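Local structure of NADH oxidoreductase (Mesorhizobium loti, 3PI7) at residues 234-239 and 258-263; 248-253 and 281-286. The protein probably binds NADPH and acts as an NAD(P)H-dependent oxidoreductase, perhaps a quinone reductase, of the zinc-binding dehydrogenase family. One frame throughout, in Å; residues are numbered along the deposited sequence. Where two conformers were deposited one is given.

Interaction 1 of 2, residues 234-239 and 258-263; sequences PRIFLD and RWIIYG
W259 meets both F237 and D239 across two parallel strands. Its CB leaves the strand on the face of the sheet that F237 and D239 share, with CG anti to the backbone N (chi1 179°). F237 CD2 lies over one face of the indole, 3.8 Å from W259 CG, and W259 CD1 sits 3.5 Å from both F237 CD2 and F237 CE2. The phenyl ring and the five-membered ring form an offset stack, their planes 20° apart. At NE1 the indole turns polar: its N-H gives an almost straight 2.8 Å bond to D239 OD2, which lies in the indole plane but takes the donor on its anti side, out of the carboxylate plane. Past NE1, W259 CE2 and CZ2 stay near D239 OD2, at 3.7 and 4.0 Å, and the outer ring meets F250 of helix 243-252. D239 OD1 is gripped by T171 and the backbone N-H groups of V241 and T242, which fixes the rotation of the carboxylate. The parallel ladder includes F237 N to R258 O and D239 N to I260 O. On the other face I236 CD1 packs 3.6 Å from R258 NH1, while R258 NE is salt-bridged to E286 on the next strand. Strand 167-170 flanks strand 236-239 on its other side in the Rossmann sheet; helix 243-252 packs on the F237 and W259 face, helix 148-163 on the I236 and I260 face.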
loop_
_atom_site.group_PDB
_atom_site.type_symbol
_atom_site.label_atom_id
_atom_site.label_comp_id
_atom_site.label_asym_id
_atom_site.label_seq_id
_atom_site.Cartn_x
_atom_site.Cartn_y
_atom_site.Cartn_z
ATOM N N PRO A 234 8.195 -11.833 10.051
ATOM C CA PRO A 234 6.772 -11.440 10.122
ATOM C C PRO A 234 6.244 -10.915 8.796
ATOM O O PRO A 234 6.998 -10.339 8.014
ATOM C CB PRO A 234 6.793 -10.278 11.143
ATOM C CG PRO A 234 8.149 -9.669 10.970
ATOM C CD PRO A 234 9.052 -10.866 10.778
ATOM N N ARG A 235 4.952 -11.048 8.580
ATOM C CA ARG A 235 4.364 -10.481 7.372
ATOM C C ARG A 235 3.398 -9.364 7.701
ATOM O O ARG A 235 3.218 -8.472 6.878
ATOM C CB ARG A 235 3.702 -11.570 6.523
ATOM C CG ARG A 235 4.756 -12.322 5.671
ATOM C CD ARG A 235 4.143 -13.195 4.579
ATOM N NE ARG A 235 3.163 -14.170 5.064
ATOM C CZ ARG A 235 3.461 -15.330 5.649
ATOM N NH1 ARG A 235 4.729 -15.675 5.853
ATOM N NH2 ARG A 235 2.496 -16.151 6.039
ATOM N N ILE A 236 2.813 -9.355 8.904
ATOM C CA ILE A 236 1.876 -8.290 9.224
ATOM C C ILE A 236 2.517 -7.275 10.074
ATOM O O ILE A 236 3.105 -7.617 11.085
ATOM C CB ILE A 236 0.581 -8.816 9.914
ATOM C CG1 ILE A 236 -0.114 -9.874 9.026
ATOM C CG2 ILE A 236 -0.376 -7.677 10.305
ATOM C CD1 ILE A 236 -0.693 -9.289 7.626
ATOM N N PHE A 237 2.355 -5.996 9.681
ATOM C CA PHE A 237 2.853 -4.886 10.487
ATOM C C PHE A 237 1.673 -3.972 10.767
ATOM O O PHE A 237 1.136 -3.354 9.842
ATOM C CB PHE A 237 3.995 -4.177 9.730
ATOM C CG PHE A 237 4.434 -2.827 10.246
ATOM C CD1 PHE A 237 4.392 -2.530 11.616
ATOM C CD2 PHE A 237 4.904 -1.855 9.376
ATOM C CE1 PHE A 237 4.781 -1.274 12.084
ATOM C CE2 PHE A 237 5.350 -0.613 9.858
ATOM C CZ PHE A 237 5.316 -0.346 11.210
ATOM N N LEU A 238 1.271 -3.893 12.048
ATOM C CA LEU A 238 0.161 -3.047 12.497
ATOM C C LEU A 238 0.795 -1.772 12.985
ATOM O O LEU A 238 1.538 -1.778 13.974
ATOM C CB LEU A 238 -0.693 -3.752 13.585
ATOM C CG LEU A 238 -1.234 -5.139 13.203
ATOM C CD1 LEU A 238 -2.025 -5.765 14.379
ATOM C CD2 LEU A 238 -2.129 -5.045 11.985
ATOM N N ASP A 239 0.556 -0.688 12.260
ATOM C CA ASP A 239 1.250 0.551 12.549
ATOM C C ASP A 239 0.345 1.690 13.019
ATOM O O ASP A 239 -0.497 2.170 12.257
ATOM C CB ASP A 239 1.982 0.970 11.266
ATOM C CG ASP A 239 2.768 2.271 11.354
ATOM O OD1 ASP A 239 3.263 2.602 12.462
ATOM O OD2 ASP A 239 2.925 2.929 10.310
ATOM N N ARG A 258 2.783 -6.768 4.778
ATOM C CA ARG A 258 1.628 -5.863 4.694
ATOM C C ARG A 258 1.768 -4.819 5.794
ATOM O O ARG A 258 1.822 -5.160 6.995
ATOM C CB ARG A 258 0.318 -6.634 4.856
ATOM C CG ARG A 258 0.016 -7.563 3.689
ATOM C CD ARG A 258 -1.125 -8.479 4.041
ATOM N NE ARG A 258 -2.361 -7.760 4.328
ATOM C CZ ARG A 258 -3.428 -8.325 4.891
ATOM N NH1 ARG A 258 -3.399 -9.603 5.249
ATOM N NH2 ARG A 258 -4.524 -7.615 5.111
ATOM N N TRP A 259 1.870 -3.564 5.388
ATOM C CA TRP A 259 1.986 -2.431 6.313
ATOM C C TRP A 259 0.583 -1.927 6.481
ATOM O O TRP A 259 -0.009 -1.456 5.506
ATOM C CB TRP A 259 2.912 -1.401 5.674
ATOM C CG TRP A 259 3.174 -0.122 6.416
ATOM C CD1 TRP A 259 2.737 0.248 7.658
ATOM C CD2 TRP A 259 4.055 0.907 5.970
ATOM N NE1 TRP A 259 3.269 1.476 7.995
ATOM C CE2 TRP A 259 4.043 1.923 6.948
ATOM C CE3 TRP A 259 4.763 1.126 4.769
ATOM C CZ2 TRP A 259 4.795 3.101 6.803
ATOM C CZ3 TRP A 259 5.508 2.289 4.627
ATOM C CH2 TRP A 259 5.552 3.241 5.646
ATOM N N ILE A 260 0.000 -2.187 7.653
ATOM C CA ILE A 260 -1.398 -1.860 7.940
ATOM C C ILE A 260 -1.435 -0.673 8.877
ATOM O O ILE A 260 -1.094 -0.780 10.047
ATOM C CB ILE A 260 -2.156 -3.074 8.512
ATOM C CG1 ILE A 260 -2.048 -4.266 7.541
ATOM C CG2 ILE A 260 -3.638 -2.678 8.787
ATOM C CD1 ILE A 260 -2.701 -5.564 7.985
ATOM N N ILE A 261 -1.761 0.478 8.317
ATOM C CA ILE A 261 -1.723 1.736 9.071
ATOM C C ILE A 261 -3.074 1.946 9.739
ATOM O O ILE A 261 -4.090 1.941 9.049
ATOM C CB ILE A 261 -1.361 2.897 8.106
ATOM C CG1 ILE A 261 0.113 2.742 7.659
ATOM C CG2 ILE A 261 -1.609 4.249 8.802
ATOM C CD1 ILE A 261 0.673 3.768 6.617
ATOM N N TYR A 262 -3.096 2.167 11.057
ATOM C CA TYR A 262 -4.386 2.416 11.729
ATOM C C TYR A 262 -4.314 3.673 12.641
ATOM O O TYR A 262 -5.298 4.042 13.271
ATOM C CB TYR A 262 -4.827 1.177 12.496
ATOM C CG TYR A 262 -3.976 0.884 13.706
ATOM C CD1 TYR A 262 -2.869 0.049 13.617
ATOM C CD2 TYR A 262 -4.322 1.377 14.959
ATOM C CE1 TYR A 262 -2.106 -0.265 14.740
ATOM C CE2 TYR A 262 -3.530 1.128 16.076
ATOM C CZ TYR A 262 -2.446 0.276 15.965
ATOM O OH TYR A 262 -1.711 -0.036 17.066
ATOM N N GLY A 263 -3.184 4.356 12.623
ATOM C CA GLY A 263 -2.980 5.588 13.383
ATOM C C GLY A 263 -1.823 6.366 12.793
ATOM O O GLY A 263 -1.042 5.801 12.013
HETATM O O HOH W 1 0.659 -0.770 16.461
#

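Interaction 2 of 2, residues 248-253 and 281-286; sequences AIFNAM and QHKHIE
K283 and F250 slide past each other in opposite directions, the lysine chain laid over one face of the phenyl ring, where helix 243-252 of the Rossmann fold meets the approach to strand 284-287, the outermost strand of this chain's parallel sheet. The first side-chain bond of F250 points toward 281-286, and CG is anti to the backbone N (chi1 -178°). CE1 and CZ are the ring atoms that touch K283, which covers them with methylenes: CB comes 3.5 Å from F250 CZ, and CD stands over the face, 4.0 Å from the ring centroid, as a CH-pi contact. Beyond CG the lysine is fully extended, and this straight run carries the ammonium past the ring to the end of the helix. Any cation-pi attraction from NZ is weak at best, since NZ is 5.1 Å from the centroid. I285 meets the same ring by another route, crossing F250 at about a right angle with CG1 3.8 Å from F250 CZ; W259 also packs against the ring.

The ammonium is the polar end of the contact. It donates to F250 O and M253 O, two carbonyls at the C-terminal end of the helix, where the positive charge would probably be stabilised by the helix dipole. Q277 OE1 is a further partner of NZ. An alanine in place of K283 keeps CB against F250 CZ but lacks CD and NZ, and would probably open a gap over the ring face and leave F250 O and M253 O without the charge that joins them. F250 O also accepts from M253 N, the backbone bond that closes the last turn, so two N-H donors converge on this one oxygen. The two carbonyls are approached differently: K283 NZ lies in the plane of the F250 carbonyl, 2.8 Å from O, but sits above that of selenomethionine M253, 2.7 Å from O.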
loop_
_atom_site.group_PDB
_atom_site.type_symbol
_atom_site.label_atom_id
_atom_site.label_comp_id
_atom_site.label_asym_id
_atom_site.label_seq_id
_atom_site.Cartn_x
_atom_site.Cartn_y
_atom_site.Cartn_z
ATOM N N ALA A 248 11.229 2.515 8.240
ATOM C CA ALA A 248 12.360 1.624 8.523
ATOM C C ALA A 248 11.894 0.210 8.748
ATOM O O ALA A 248 12.489 -0.733 8.218
ATOM C CB ALA A 248 13.120 2.120 9.747
ATOM N N ILE A 249 10.811 0.041 9.537
ATOM C CA ILE A 249 10.291 -1.296 9.819
ATOM C C ILE A 249 9.851 -1.957 8.511
ATOM O O ILE A 249 10.281 -3.044 8.213
ATOM C CB ILE A 249 9.134 -1.200 10.836
ATOM C CG1 ILE A 249 9.696 -0.826 12.231
ATOM C CG2 ILE A 249 8.333 -2.525 10.882
ATOM C CD1 ILE A 249 8.599 -0.447 13.211
ATOM N N PHE A 250 8.981 -1.285 7.742
ATOM C CA PHE A 250 8.503 -1.808 6.481
ATOM C C PHE A 250 9.653 -2.209 5.565
ATOM O O PHE A 250 9.641 -3.294 4.989
ATOM C CB PHE A 250 7.635 -0.757 5.806
ATOM C CG PHE A 250 7.045 -1.220 4.497
ATOM C CD1 PHE A 250 6.144 -2.285 4.460
ATOM C CD2 PHE A 250 7.323 -0.540 3.310
ATOM C CE1 PHE A 250 5.548 -2.674 3.262
ATOM C CE2 PHE A 250 6.714 -0.917 2.114
ATOM C CZ PHE A 250 5.828 -1.981 2.100
ATOM N N ASN A 251 10.660 -1.344 5.452
ATOM C CA ASN A 251 11.821 -1.601 4.616
ATOM C C ASN A 251 12.556 -2.897 5.011
ATOM O O ASN A 251 13.034 -3.633 4.141
ATOM C CB ASN A 251 12.774 -0.417 4.740
ATOM C CG ASN A 251 13.952 -0.471 3.800
ATOM O OD1 ASN A 251 15.105 -0.613 4.220
ATOM N ND2 ASN A 251 13.679 -0.404 2.526
ATOM N N ALA A 252 12.636 -3.185 6.317
ATOM C CA ALA A 252 13.369 -4.345 6.833
ATOM C C ALA A 252 12.539 -5.626 6.792
ATOM O O ALA A 252 13.100 -6.720 6.954
ATOM C CB ALA A 252 13.829 -4.085 8.264
HETATM N N MSE A 253 11.220 -5.506 6.588
HETATM C CA MSE A 253 10.407 -6.707 6.629
HETATM C C MSE A 253 10.618 -7.596 5.400
HETATM O O MSE A 253 11.054 -7.123 4.325
HETATM C CB MSE A 253 8.929 -6.359 6.804
HETATM C CG MSE A 253 8.604 -5.923 8.197
HETATM SE SE MSE A 253 6.831 -5.230 8.175
HETATM C CE MSE A 253 5.836 -6.969 8.386
ATOM N N GLN A 281 9.189 -7.712 -4.056
ATOM C CA GLN A 281 8.981 -8.465 -2.820
ATOM C C GLN A 281 7.493 -8.528 -2.454
ATOM O O GLN A 281 7.138 -9.020 -1.394
ATOM C CB GLN A 281 9.831 -7.891 -1.683
ATOM C CG GLN A 281 11.334 -7.956 -1.989
ATOM C CD GLN A 281 12.200 -7.470 -0.849
ATOM O OE1 GLN A 281 11.731 -6.886 0.128
ATOM N NE2 GLN A 281 13.504 -7.672 -0.971
ATOM N N HIS A 282 6.619 -8.097 -3.376
ATOM C CA HIS A 282 5.159 -8.225 -3.252
ATOM C C HIS A 282 4.602 -7.603 -1.969
ATOM O O HIS A 282 3.626 -8.113 -1.402
ATOM C CB HIS A 282 4.749 -9.723 -3.327
ATOM C CG HIS A 282 5.692 -10.571 -4.147
ATOM N ND1 HIS A 282 5.834 -10.382 -5.521
ATOM C CD2 HIS A 282 6.571 -11.524 -3.744
ATOM C CE1 HIS A 282 6.765 -11.241 -5.909
ATOM N NE2 HIS A 282 7.224 -11.972 -4.875
ATOM N N LYS A 283 5.217 -6.516 -1.509
ATOM C CA LYS A 283 4.778 -5.846 -0.273
ATOM C C LYS A 283 3.544 -4.995 -0.566
ATOM O O LYS A 283 3.313 -4.624 -1.720
ATOM C CB LYS A 283 5.902 -4.988 0.342
ATOM C CG LYS A 283 7.060 -5.812 0.893
ATOM C CD LYS A 283 8.032 -4.936 1.669
ATOM C CE LYS A 283 9.180 -5.799 2.147
ATOM N NZ LYS A 283 10.209 -4.960 2.870
ATOM N N HIS A 284 2.701 -4.775 0.465
ATOM C CA HIS A 284 1.461 -4.016 0.335
ATOM C C HIS A 284 1.368 -3.009 1.439
ATOM O O HIS A 284 1.899 -3.225 2.528
ATOM C CB HIS A 284 0.243 -4.957 0.447
ATOM C CG HIS A 284 -0.142 -5.606 -0.825
ATOM N ND1 HIS A 284 0.542 -6.725 -1.307
ATOM C CD2 HIS A 284 -1.122 -5.279 -1.694
ATOM C CE1 HIS A 284 -0.028 -7.026 -2.472
ATOM N NE2 HIS A 284 -1.029 -6.191 -2.753
ATOM N N ILE A 285 0.665 -1.934 1.187
ATOM C CA ILE A 285 0.420 -0.913 2.213
ATOM C C ILE A 285 -1.070 -0.645 2.215
ATOM O O ILE A 285 -1.644 -0.349 1.174
ATOM C CB ILE A 285 1.236 0.409 2.006
ATOM C CG1 ILE A 285 2.715 0.107 1.678
ATOM C CG2 ILE A 285 1.096 1.361 3.241
ATOM C CD1 ILE A 285 3.569 1.324 1.304
ATOM N N GLU A 286 -1.690 -0.710 3.392
ATOM C CA GLU A 286 -3.127 -0.493 3.485
ATOM C C GLU A 286 -3.453 0.207 4.798
ATOM O O GLU A 286 -2.547 0.480 5.583
ATOM C CB GLU A 286 -3.856 -1.843 3.405
ATOM C CG GLU A 286 -3.361 -2.826 4.438
ATOM C CD GLU A 286 -3.816 -4.259 4.238
ATOM O OE1 GLU A 286 -4.882 -4.616 4.788
ATOM O OE2 GLU A 286 -3.081 -5.035 3.588
HETATM O O HOH W 2 13.361 -6.926 2.569
#

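In the fold
From the N terminus, the chain runs up strand 236-239, through helix 243-252 and back into strand 258-261, where interaction 1 closes a right-handed beta-alpha-beta crossover. Interaction 2 starts on that connecting helix and closes a longer loop at 281-286, after strand 270-272 and helix 276-280. The segments alternate along the chain, so the two closures cross, neither nesting inside the other. Their centres lie about 9 Å apart, and both reach the six-stranded parallel sheet: strand 258-261 pairs with 236-239 in one and adjoins 284-287, outermost in this chain, in the other. That strand continues outward to the second subunit through backbone hydrogen bonds from I285, whose side chain packs on I285 of that subunit.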